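Local coordinates for protein Nab2p (Saccharomyces cerevisiae YJM1574, PDB 5L2L) that binds the poly(A) tails of mRNAs and pre-mRNAs, protecting them from the exosome and contributing to poly(A) length control and nuclear export, at residues Lys4-Cys9 with Lys21-Arg26; Gln8-Thr13 with Ile48-Arg53. All coordinates share one frame; numbering follows the deposited sequence.

Contact 1: Lys4-Cys9 with Lys21-Arg26. With ZN (zinc ion), chain S; nucleotides of chain C.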
ATOM      1  N   LYS F   4      -8.640   8.153  20.001  1.00 22.05           N
ATOM      2  CA  LYS F   4      -7.743   8.855  19.094  1.00 23.20           C
ATOM      3  C   LYS F   4      -6.631   9.550  19.877  1.00 22.48           C
ATOM      4  O   LYS F   4      -6.864  10.085  20.967  1.00 23.65           O
ATOM      5  CB  LYS F   4      -8.520   9.885  18.271  1.00 25.35           C
ATOM      6  CG  LYS F   4      -9.641   9.322  17.401  1.00 29.39           C
ATOM      7  CD  LYS F   4      -9.104   8.542  16.225  1.00 32.46           C
ATOM      8  CE  LYS F   4     -10.217   8.184  15.244  1.00 36.45           C
ATOM      9  NZ  LYS F   4      -9.750   7.274  14.143  1.00 40.75           N
ATOM     10  N   SER F   5      -5.419   9.539  19.313  1.00 21.67           N
ATOM     11  CA  SER F   5      -4.245  10.151  19.922  1.00 21.63           C
ATOM     12  C   SER F   5      -3.765  11.361  19.121  1.00 20.90           C
ATOM     13  O   SER F   5      -3.861  11.396  17.888  1.00 21.39           O
ATOM     14  CB  SER F   5      -3.094   9.141  20.037  1.00 23.46           C
ATOM     15  OG  SER F   5      -1.895   9.778  20.478  1.00 23.99           O
ATOM     16  N   LEU F   6      -3.232  12.358  19.843  1.00 21.67           N
ATOM     17  CA  LEU F   6      -2.583  13.499  19.201  1.00 21.01           C
ATOM     18  C   LEU F   6      -1.208  13.155  18.615  1.00 20.49           C
ATOM     19  O   LEU F   6      -0.690  13.915  17.796  1.00 21.34           O
ATOM     20  CB  LEU F   6      -2.441  14.651  20.201  1.00 22.18           C
ATOM     21  CG  LEU F   6      -3.717  15.391  20.597  1.00 22.61           C
ATOM     22  CD1 LEU F   6      -3.463  16.327  21.756  1.00 24.18           C
ATOM     23  CD2 LEU F   6      -4.311  16.169  19.434  1.00 23.13           C
ATOM     24  N   GLU F   7      -0.606  12.038  19.006  1.00 20.47           N
ATOM     25  CA  GLU F   7       0.690  11.672  18.450  1.00 21.94           C
ATOM     26  C   GLU F   7       0.604  11.509  16.934  1.00 20.03           C
ATOM     27  O   GLU F   7      -0.396  11.022  16.397  1.00 19.93           O
ATOM     28  CB  GLU F   7       1.192  10.381  19.080  1.00 25.89           C
ATOM     29  CG  GLU F   7       1.635  10.552  20.508  1.00 33.54           C
ATOM     30  CD  GLU F   7       2.725   9.571  20.887  1.00 41.99           C
ATOM     31  OE1 GLU F   7       2.446   8.350  20.902  1.00 43.41           O
ATOM     32  OE2 GLU F   7       3.868  10.021  21.143  1.00 46.97           O
ATOM     33  N   GLN F   8       1.670  11.923  16.251  1.00 19.28           N
ATOM     34  CA  GLN F   8       1.704  11.932  14.791  1.00 18.86           C
ATOM     35  C   GLN F   8       1.961  10.544  14.199  1.00 18.26           C
ATOM     36  O   GLN F   8       2.931   9.877  14.568  1.00 19.13           O
ATOM     37  CB  GLN F   8       2.807  12.882  14.315  1.00 18.88           C
ATOM     38  CG  GLN F   8       2.645  13.315  12.880  1.00 19.55           C
ATOM     39  CD  GLN F   8       1.479  14.278  12.725  1.00 21.63           C
ATOM     40  OE1 GLN F   8       1.118  14.985  13.669  1.00 23.94           O
ATOM     41  NE2 GLN F   8       0.872  14.286  11.564  1.00 22.79           N
ATOM     42  N   CYS F   9       1.116  10.127  13.243  1.00 16.60           N
ATOM     43  CA  CYS F   9       1.379   8.905  12.477  1.00 16.96           C
ATOM     44  C   CYS F   9       2.610   9.079  11.599  1.00 17.24           C
ATOM     45  O   CYS F   9       2.674  10.016  10.803  1.00 18.18           O
ATOM     46  CB  CYS F   9       0.192   8.549  11.585  1.00 19.50           C
ATOM     47  SG  CYS F   9       0.469   6.983  10.675  1.00 19.38           S
ATOM     48  N   LYS F  21      -4.899   4.903  15.214  1.00 18.11           N
ATOM     49  CA  LYS F  21      -5.434   5.885  16.154  1.00 19.70           C
ATOM     50  C   LYS F  21      -4.751   7.246  16.094  1.00 17.97           C
ATOM     51  O   LYS F  21      -5.175   8.157  16.817  1.00 18.86           O
ATOM     52  CB  LYS F  21      -5.359   5.335  17.588  1.00 25.04           C
ATOM     53  CG  LYS F  21      -3.980   5.143  18.154  1.00 30.08           C
ATOM     54  CD  LYS F  21      -4.072   4.594  19.589  1.00 36.67           C
ATOM     55  CE  LYS F  21      -2.715   4.421  20.228  1.00 42.20           C
ATOM     56  NZ  LYS F  21      -2.826   4.100  21.692  1.00 45.46           N
ATOM     57  N   TYR F  22      -3.751   7.431  15.233  1.00 17.90           N
ATOM     58  CA  TYR F  22      -2.880   8.605  15.292  1.00 18.38           C
ATOM     59  C   TYR F  22      -3.305   9.699  14.294  1.00 18.65           C
ATOM     60  O   TYR F  22      -4.208   9.519  13.468  1.00 18.26           O
ATOM     61  CB  TYR F  22      -1.425   8.157  15.065  1.00 18.97           C
ATOM     62  CG  TYR F  22      -0.926   7.219  16.142  1.00 22.19           C
ATOM     63  CD1 TYR F  22      -0.671   7.681  17.425  1.00 27.26           C
ATOM     64  CD2 TYR F  22      -0.739   5.865  15.888  1.00 24.46           C
ATOM     65  CE1 TYR F  22      -0.216   6.823  18.419  1.00 30.61           C
ATOM     66  CE2 TYR F  22      -0.273   5.000  16.886  1.00 27.27           C
ATOM     67  CZ  TYR F  22      -0.020   5.495  18.139  1.00 33.08           C
ATOM     68  OH  TYR F  22       0.430   4.648  19.128  1.00 42.03           O
ATOM     69  N   ARG F  23      -2.645  10.863  14.395  1.00 18.09           N
ATOM     70  CA  ARG F  23      -2.938  12.013  13.526  1.00 18.16           C
ATOM     71  C   ARG F  23      -2.166  11.899  12.213  1.00 18.30           C
ATOM     72  O   ARG F  23      -0.991  11.520  12.204  1.00 20.05           O
ATOM     73  CB  ARG F  23      -2.571  13.346  14.196  1.00 21.23           C
ATOM     74  CG  ARG F  23      -3.517  13.814  15.299  1.00 23.97           C
ATOM     75  CD  ARG F  23      -3.472  15.371  15.514  1.00 21.18           C
ATOM     76  NE  ARG F  23      -2.279  15.799  16.238  1.00 19.64           N
ATOM     77  CZ  ARG F  23      -2.055  17.031  16.693  1.00 21.33           C
ATOM     78  NH1 ARG F  23      -2.948  18.011  16.518  1.00 22.70           N
ATOM     79  NH2 ARG F  23      -0.925  17.285  17.338  1.00 22.92           N
ATOM     80  N   HIS F  24      -2.824  12.268  11.111  1.00 18.08           N
ATOM     81  CA  HIS F  24      -2.276  12.137   9.760  1.00 18.28           C
ATOM     82  C   HIS F  24      -2.172  13.500   9.076  1.00 19.31           C
ATOM     83  O   HIS F  24      -3.181  14.198   8.887  1.00 20.57           O
ATOM     84  CB  HIS F  24      -3.131  11.180   8.917  1.00 19.37           C
ATOM     85  CG  HIS F  24      -3.167   9.780   9.454  1.00 18.40           C
ATOM     86  ND1 HIS F  24      -4.067   9.376  10.414  1.00 18.78           N
ATOM     87  CD2 HIS F  24      -2.376   8.704   9.205  1.00 18.00           C
ATOM     88  CE1 HIS F  24      -3.846   8.105  10.717  1.00 17.72           C
ATOM     89  NE2 HIS F  24      -2.810   7.679  10.009  1.00 17.97           N
ATOM     90  N   ALA F  25      -0.959  13.855   8.662  1.00 19.17           N
ATOM     91  CA  ALA F  25      -0.738  15.102   7.934  1.00 19.30           C
ATOM     92  C   ALA F  25      -1.085  14.936   6.452  1.00 20.18           C
ATOM     93  O   ALA F  25      -0.699  13.944   5.819  1.00 22.49           O
ATOM     94  CB  ALA F  25       0.723  15.555   8.097  1.00 20.09           C
ATOM     95  N   ARG F  26      -1.809  15.917   5.900  1.00 20.49           N
ATOM     96  CA  ARG F  26      -2.095  16.003   4.468  1.00 21.16           C
ATOM     97  C   ARG F  26      -1.470  17.237   3.831  1.00 23.35           C
ATOM     98  O   ARG F  26      -1.707  17.496   2.640  1.00 23.53           O
ATOM     99  CB  ARG F  26      -3.609  16.008   4.205  1.00 24.75           C
ATOM    100  CG  ARG F  26      -4.308  14.821   4.777  1.00 27.09           C
ATOM    101  CD  ARG F  26      -5.634  14.540   4.089  1.00 29.81           C
ATOM    102  NE  ARG F  26      -6.543  15.681   4.040  1.00 33.78           N
ATOM    103  CZ  ARG F  26      -7.261  16.112   5.071  1.00 35.94           C
ATOM    104  NH1 ARG F  26      -7.153  15.523   6.248  1.00 36.80           N
ATOM    105  NH2 ARG F  26      -8.077  17.142   4.931  1.00 37.62           N
TER
HETATM  106 ZN    ZN S 501      -1.668   6.006  10.553  1.00 17.11          ZN
ATOM    107  P     A C   3       0.854   1.048  18.930  1.00 80.52           P
ATOM    108  OP1   A C   3      -0.555   1.517  18.811  1.00 81.37           O
ATOM    109  OP2   A C   3       1.463   0.884  20.278  1.00 81.78           O
ATOM    110  O5'   A C   3       1.022  -0.323  18.124  1.00 75.35           O
ATOM    111  C5'   A C   3      -0.056  -0.880  17.370  1.00 68.76           C
ATOM    112  C4'   A C   3       0.097  -0.601  15.892  1.00 60.68           C
ATOM    113  O4'   A C   3       0.291   0.838  15.723  1.00 57.48           O
ATOM    114  C3'   A C   3       1.302  -1.285  15.229  1.00 54.96           C
ATOM    115  O3'   A C   3       0.998  -1.703  13.875  1.00 49.63           O
ATOM    116  C2'   A C   3       2.364  -0.176  15.247  1.00 53.00           C
ATOM    117  O2'   A C   3       3.367  -0.303  14.262  1.00 51.95           O
ATOM    118  C1'   A C   3       1.509   1.081  15.039  1.00 51.90           C
ATOM    119  N9    A C   3       2.109   2.345  15.518  1.00 44.98           N
ATOM    120  C8    A C   3       2.720   2.654  16.717  1.00 44.24           C
ATOM    121  N7    A C   3       3.163   3.902  16.799  1.00 42.55           N
ATOM    122  C5    A C   3       2.827   4.475  15.566  1.00 39.47           C
ATOM    123  C6    A C   3       3.010   5.767  14.991  1.00 35.81           C
ATOM    124  N6    A C   3       3.596   6.811  15.582  1.00 35.42           N
ATOM    125  N1    A C   3       2.547   5.974  13.736  1.00 31.44           N
ATOM    126  C2    A C   3       1.940   4.960  13.109  1.00 31.46           C
ATOM    127  N3    A C   3       1.713   3.720  13.529  1.00 34.73           N
ATOM    128  C4    A C   3       2.184   3.520  14.778  1.00 40.29           C
TER
HETATM  129  O   HOH W   1      -6.656   8.266  13.317  1.00 23.08           O
HETATM  130  O   HOH W   2      -5.851  10.822  16.079  1.00 19.52           O
HETATM  131  O   HOH W   3       1.287  15.393  16.717  1.00 28.87           O
HETATM  132  O   HOH W   4       1.490  12.230   9.465  1.00 18.90           O
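Arg-23 and Gln-8 face each other as a single backbone bridge, with Arg-23 N bonded to Glu-7 O and Cys-9 N to Arg-23 O, the second at 2.7 Å. Ser-5 N adds a nearly straight bond to Lys-21 O. From CB outward, the Arg-23 side chain meets a series of carbonyl oxygens: CB lies near Glu-7 O, and CG packs 3.6 Å from Ser-5 O. CD runs beside Leu-6, and a bend at chi3 (-76°) brings NE within 2.9 Å of Leu-6 O, which lies 22° out of the guanidinium plane. Leu-6 CD2 lies over the centre of one guanidinium face, its chain side by side with that of the arginine. At the tip, NH2 makes only a weak bond to Leu-6 O but also donates to a water that itself donates to Leu-6 O and Gln-8 OE1, the latter also accepting from His-46 ND1; NH1 reaches Arg-39 O in finger 6. The neighbouring Tyr-22 ring lies between Lys-21 CG, over the centre of one face, and the adenine of A3 of chain C, offset on the opposite face, with Tyr-22 CE2 3.4 Å from the base C5. A3 N6 donates to Gln-8 O. Cys-9 SG and His-24 NE2 hold the zinc ion at 2.4 and 2.1 Å, and Cys-15 and Cys-20 complete this CCCH site. With Arg-23 NE and a water donating to it, and NH2 more weakly, Leu-6 O is probably polarised; one buried cationic side chain thereby ties segment 4-9 to finger 6.

Contact 2: Gln8-Thr13 with Ile48-Arg53; sequences QCKFGT and INEDCR. With ZN (zinc ion), chain S; ZN (zinc ion), chain U; nucleotides of chain G.
Gln-8 and Ile-48 bring their backbones to 5.5 Å, CA to CA, after which the two segments diverge, with a water spanning Gln-8 O and Asn-49 N. Ile-48 CG1 packs on Gln-8 CB and CG, the two chains crossing at about a right angle, while its CD1 rests 3.9 Å from Lys-10 CA. Lys-10 carries the polar half. With chi1 at 66°, its CG lies between the backbone N and carbonyl carbon and covers the centre of one Phe-11 face; the adenine of A4 of chain G stacks on the opposite face, toward the rim. Lys-10 NZ forms a salt bridge to Glu-50, 3.0 Å to OE1 on its syn side and weaker to OE2, and donates to N7 of A5 of chain G at 2.9 Å. Finger 7 reads this base as finger 5 reads its own adenine, whose N6 and N1 meet Gln-8 O and Lys-10 N: Asp-51 O accepts from A5 N6 and Arg-53 N donates to A5 N1 at 3.0 Å, flanking the zinc ligand Cys-52 in sequence. Glu-50 OE2 takes a second bond from N6. Arg-53 lays its guanidinium flat over N7, and NH1 and NH2 both grip A5 OP1, which meets the group edge-on in its plane. Lys-10 NZ and Arg-53 NH2 stand 4.4 Å apart, a repulsion that Glu-50 and the phosphate oxygen probably offset.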
ATOM      1  N   GLN F   8       1.670  11.923  16.251  1.00 19.28           N
ATOM      2  CA  GLN F   8       1.704  11.932  14.791  1.00 18.86           C
ATOM      3  C   GLN F   8       1.961  10.544  14.199  1.00 18.26           C
ATOM      4  O   GLN F   8       2.931   9.877  14.568  1.00 19.13           O
ATOM      5  CB  GLN F   8       2.807  12.882  14.315  1.00 18.88           C
ATOM      6  CG  GLN F   8       2.645  13.315  12.880  1.00 19.55           C
ATOM      7  CD  GLN F   8       1.479  14.278  12.725  1.00 21.63           C
ATOM      8  OE1 GLN F   8       1.118  14.985  13.669  1.00 23.94           O
ATOM      9  NE2 GLN F   8       0.872  14.286  11.564  1.00 22.79           N
ATOM     10  N   CYS F   9       1.116  10.127  13.243  1.00 16.60           N
ATOM     11  CA  CYS F   9       1.379   8.905  12.477  1.00 16.96           C
ATOM     12  C   CYS F   9       2.610   9.079  11.599  1.00 17.24           C
ATOM     13  O   CYS F   9       2.674  10.016  10.803  1.00 18.18           O
ATOM     14  CB  CYS F   9       0.192   8.549  11.585  1.00 19.50           C
ATOM     15  SG  CYS F   9       0.469   6.983  10.675  1.00 19.38           S
ATOM     16  N   LYS F  10       3.576   8.153  11.708  1.00 17.67           N
ATOM     17  CA  LYS F  10       4.814   8.296  10.944  1.00 19.16           C
ATOM     18  C   LYS F  10       4.655   7.996   9.456  1.00 18.12           C
ATOM     19  O   LYS F  10       5.569   8.329   8.687  1.00 20.36           O
ATOM     20  CB  LYS F  10       5.926   7.412  11.532  1.00 21.01           C
ATOM     21  CG  LYS F  10       5.694   5.904  11.416  1.00 22.85           C
ATOM     22  CD  LYS F  10       6.783   5.071  12.122  1.00 25.44           C
ATOM     23  CE  LYS F  10       8.060   5.100  11.331  1.00 26.17           C
ATOM     24  NZ  LYS F  10       9.212   4.342  11.953  1.00 25.83           N
ATOM     25  N   PHE F  11       3.522   7.410   9.028  1.00 17.89           N
ATOM     26  CA  PHE F  11       3.292   7.052   7.632  1.00 17.79           C
ATOM     27  C   PHE F  11       2.460   8.079   6.866  1.00 18.22           C
ATOM     28  O   PHE F  11       2.399   8.008   5.635  1.00 20.21           O
ATOM     29  CB  PHE F  11       2.631   5.667   7.563  1.00 19.64           C
ATOM     30  CG  PHE F  11       3.438   4.604   8.267  1.00 19.15           C
ATOM     31  CD1 PHE F  11       4.663   4.202   7.753  1.00 19.32           C
ATOM     32  CD2 PHE F  11       3.014   4.064   9.469  1.00 20.54           C
ATOM     33  CE1 PHE F  11       5.444   3.260   8.431  1.00 20.21           C
ATOM     34  CE2 PHE F  11       3.781   3.124  10.135  1.00 20.92           C
ATOM     35  CZ  PHE F  11       4.994   2.721   9.617  1.00 20.02           C
ATOM     36  N   GLY F  12       1.814   9.021   7.554  1.00 20.11           N
ATOM     37  CA  GLY F  12       1.126  10.107   6.862  1.00 20.67           C
ATOM     38  C   GLY F  12       0.066   9.621   5.894  1.00 19.52           C
ATOM     39  O   GLY F  12      -0.775   8.764   6.214  1.00 20.64           O
ATOM     40  N   THR F  13       0.080  10.199   4.686  1.00 18.52           N
ATOM     41  CA  THR F  13      -0.897   9.841   3.670  1.00 19.76           C
ATOM     42  C   THR F  13      -0.687   8.436   3.123  1.00 19.39           C
ATOM     43  O   THR F  13      -1.533   7.964   2.364  1.00 21.19           O
ATOM     44  CB  THR F  13      -0.851  10.834   2.501  1.00 20.77           C
ATOM     45  OG1 THR F  13       0.475  10.859   1.958  1.00 22.63           O
ATOM     46  CG2 THR F  13      -1.243  12.234   2.960  1.00 22.78           C
ATOM     47  N   ILE F  48       7.209  14.060  15.019  1.00 19.80           N
ATOM     48  CA  ILE F  48       7.106  12.636  15.340  1.00 20.21           C
ATOM     49  C   ILE F  48       8.072  12.308  16.470  1.00 22.08           C
ATOM     50  O   ILE F  48       9.228  12.752  16.462  1.00 21.85           O
ATOM     51  CB  ILE F  48       7.416  11.770  14.104  1.00 20.27           C
ATOM     52  CG1 ILE F  48       6.423  12.027  12.961  1.00 18.96           C
ATOM     53  CG2 ILE F  48       7.431  10.290  14.478  1.00 21.31           C
ATOM     54  CD1 ILE F  48       6.953  11.518  11.615  1.00 19.40           C
ATOM     55  N   ASN F  49       7.632  11.477  17.416  1.00 24.28           N
ATOM     56  CA  ASN F  49       8.449  11.139  18.589  1.00 28.26           C
ATOM     57  C   ASN F  49       9.360   9.934  18.307  1.00 26.13           C
ATOM     58  O   ASN F  49       9.278   8.884  18.953  1.00 28.48           O
ATOM     59  CB  ASN F  49       7.544  10.883  19.794  1.00 33.41           C
ATOM     60  CG  ASN F  49       6.788  12.133  20.238  1.00 39.86           C
ATOM     61  OD1 ASN F  49       7.321  13.250  20.194  1.00 41.61           O
ATOM     62  ND2 ASN F  49       5.534  11.948  20.666  1.00 42.43           N
ATOM     63  N   GLU F  50      10.261  10.112  17.336  1.00 22.03           N
ATOM     64  CA  GLU F  50      11.215   9.080  16.922  1.00 22.22           C
ATOM     65  C   GLU F  50      12.408   9.757  16.238  1.00 20.32           C
ATOM     66  O   GLU F  50      12.226  10.725  15.506  1.00 19.87           O
ATOM     67  CB  GLU F  50      10.561   8.059  15.960  1.00 22.50           C
ATOM     68  CG  GLU F  50      11.487   6.917  15.531  1.00 23.68           C
ATOM     69  CD  GLU F  50      10.842   5.907  14.578  1.00 26.24           C
ATOM     70  OE1 GLU F  50       9.600   5.826  14.508  1.00 29.54           O
ATOM     71  OE2 GLU F  50      11.595   5.165  13.904  1.00 26.75           O
ATOM     72  N   ASP F  51      13.619   9.243  16.481  1.00 20.33           N
ATOM     73  CA  ASP F  51      14.823   9.804  15.869  1.00 20.32           C
ATOM     74  C   ASP F  51      14.877   9.514  14.367  1.00 19.06           C
ATOM     75  O   ASP F  51      14.619   8.389  13.927  1.00 19.97           O
ATOM     76  CB  ASP F  51      16.079   9.219  16.527  1.00 24.12           C
ATOM     77  CG  ASP F  51      16.327   9.748  17.924  1.00 29.28           C
ATOM     78  OD1 ASP F  51      15.753  10.786  18.322  1.00 31.21           O
ATOM     79  OD2 ASP F  51      17.140   9.126  18.625  1.00 32.18           O
ATOM     80  N   CYS F  52      15.242  10.531  13.579  1.00 18.31           N
ATOM     81  CA  CYS F  52      15.416  10.348  12.129  1.00 18.80           C
ATOM     82  C   CYS F  52      16.567   9.382  11.811  1.00 18.35           C
ATOM     83  O   CYS F  52      17.689   9.540  12.319  1.00 18.75           O
ATOM     84  CB  CYS F  52      15.685  11.693  11.441  1.00 18.99           C
ATOM     85  SG  CYS F  52      15.761  11.559   9.599  1.00 18.04           S
ATOM     86  N   ARG F  53      16.287   8.405  10.927  1.00 18.51           N
ATOM     87  CA  ARG F  53      17.309   7.456  10.475  1.00 20.23           C
ATOM     88  C   ARG F  53      18.472   8.144   9.771  1.00 20.63           C
ATOM     89  O   ARG F  53      19.588   7.603   9.736  1.00 23.12           O
ATOM     90  CB  ARG F  53      16.706   6.420   9.521  1.00 21.34           C
ATOM     91  CG  ARG F  53      15.802   5.403  10.185  1.00 21.45           C
ATOM     92  CD  ARG F  53      15.032   4.586   9.146  1.00 21.02           C
ATOM     93  NE  ARG F  53      14.103   3.697   9.812  1.00 22.46           N
ATOM     94  CZ  ARG F  53      13.193   2.946   9.192  1.00 20.81           C
ATOM     95  NH1 ARG F  53      13.109   2.943   7.868  1.00 21.52           N
ATOM     96  NH2 ARG F  53      12.404   2.173   9.911  1.00 22.15           N
TER
HETATM   97 ZN    ZN S 501      -1.668   6.006  10.553  1.00 17.11          ZN
HETATM   98 ZN    ZN U 503      14.998  13.644   8.786  1.00 17.09          ZN
ATOM     99  P     A G   5       9.440   1.632   7.434  1.00 20.39           P
ATOM    100  OP1   A G   5      10.773   1.058   7.704  1.00 20.85           O
ATOM    101  OP2   A G   5       8.688   2.237   8.551  1.00 20.66           O
ATOM    102  O5'   A G   5       9.695   2.721   6.301  1.00 19.58           O
ATOM    103  C5'   A G   5       8.610   3.377   5.637  1.00 19.17           C
ATOM    104  C4'   A G   5       8.994   4.775   5.203  1.00 19.63           C
ATOM    105  O4'   A G   5       9.118   5.641   6.376  1.00 19.45           O
ATOM    106  C3'   A G   5      10.318   4.886   4.463  1.00 20.73           C
ATOM    107  O3'   A G   5      10.230   5.958   3.529  1.00 21.02           O
ATOM    108  C2'   A G   5      11.293   5.230   5.589  1.00 19.34           C
ATOM    109  O2'   A G   5      12.498   5.857   5.189  1.00 19.30           O
ATOM    110  C1'   A G   5      10.442   6.143   6.469  1.00 18.77           C
ATOM    111  N9    A G   5      10.862   6.122   7.881  1.00 17.83           N
ATOM    112  C8    A G   5      10.493   5.228   8.845  1.00 18.54           C
ATOM    113  N7    A G   5      11.050   5.418  10.020  1.00 17.00           N
ATOM    114  C5    A G   5      11.874   6.523   9.813  1.00 15.81           C
ATOM    115  C6    A G   5      12.736   7.243  10.658  1.00 18.33           C
ATOM    116  N6    A G   5      12.926   6.929  11.942  1.00 19.32           N
ATOM    117  N1    A G   5      13.425   8.288  10.133  1.00 17.22           N
ATOM    118  C2    A G   5      13.213   8.602   8.847  1.00 18.04           C
ATOM    119  N3    A G   5      12.406   8.010   7.960  1.00 17.89           N
ATOM    120  C4    A G   5      11.765   6.963   8.499  1.00 17.56           C
ATOM    121  P     A G   4       7.925  -2.214  11.273  1.00 38.59           P
ATOM    122  OP1   A G   4       9.351  -1.892  11.509  1.00 40.55           O
ATOM    123  OP2   A G   4       6.859  -1.751  12.194  1.00 40.68           O
ATOM    124  O5'   A G   4       7.491  -1.620   9.854  1.00 33.27           O
ATOM    125  C5'   A G   4       8.187  -1.976   8.688  1.00 29.20           C
ATOM    126  C4'   A G   4       7.466  -1.537   7.449  1.00 23.04           C
ATOM    127  O4'   A G   4       6.090  -1.996   7.472  1.00 21.67           O
ATOM    128  C3'   A G   4       7.352  -0.039   7.210  1.00 20.29           C
ATOM    129  O3'   A G   4       8.555   0.511   6.682  1.00 21.37           O
ATOM    130  C2'   A G   4       6.200   0.014   6.207  1.00 19.62           C
ATOM    131  O2'   A G   4       6.672  -0.336   4.907  1.00 20.97           O
ATOM    132  C1'   A G   4       5.282  -1.097   6.735  1.00 19.92           C
ATOM    133  N9    A G   4       4.221  -0.562   7.615  1.00 18.23           N
ATOM    134  C8    A G   4       4.083  -0.703   8.977  1.00 18.37           C
ATOM    135  N7    A G   4       3.011  -0.109   9.473  1.00 17.28           N
ATOM    136  C5    A G   4       2.413   0.485   8.364  1.00 17.21           C
ATOM    137  C6    A G   4       1.263   1.278   8.207  1.00 16.58           C
ATOM    138  N6    A G   4       0.468   1.648   9.201  1.00 18.04           N
ATOM    139  N1    A G   4       0.939   1.696   6.955  1.00 17.71           N
ATOM    140  C2    A G   4       1.737   1.336   5.932  1.00 17.37           C
ATOM    141  N3    A G   4       2.858   0.609   5.959  1.00 16.90           N
ATOM    142  C4    A G   4       3.139   0.197   7.213  1.00 17.87           C
TER
HETATM  143  O   HOH W   5       4.664  10.297  16.951  1.00 29.83           O

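In the fold
From the N terminus, the chain first runs through 4-9, and contact 1 closes a short loop when 21-26 returns beside it, folding finger 5 round its zinc ion. The chain then continues through finger 6, and contact 2 closes a much longer loop as 48-53, leading into finger 7, comes back to 8-13. The two contacts overlap at Gln-8 and Cys-9, which belong to both, and 21-26 lies inside the longer loop. Glu-7 OE2 bonds to Asn-49 ND2, joining the contacts directly. Together they tie fingers 5, 6 and 7 to one another in a protein that meets two RNA strands, chains C and G.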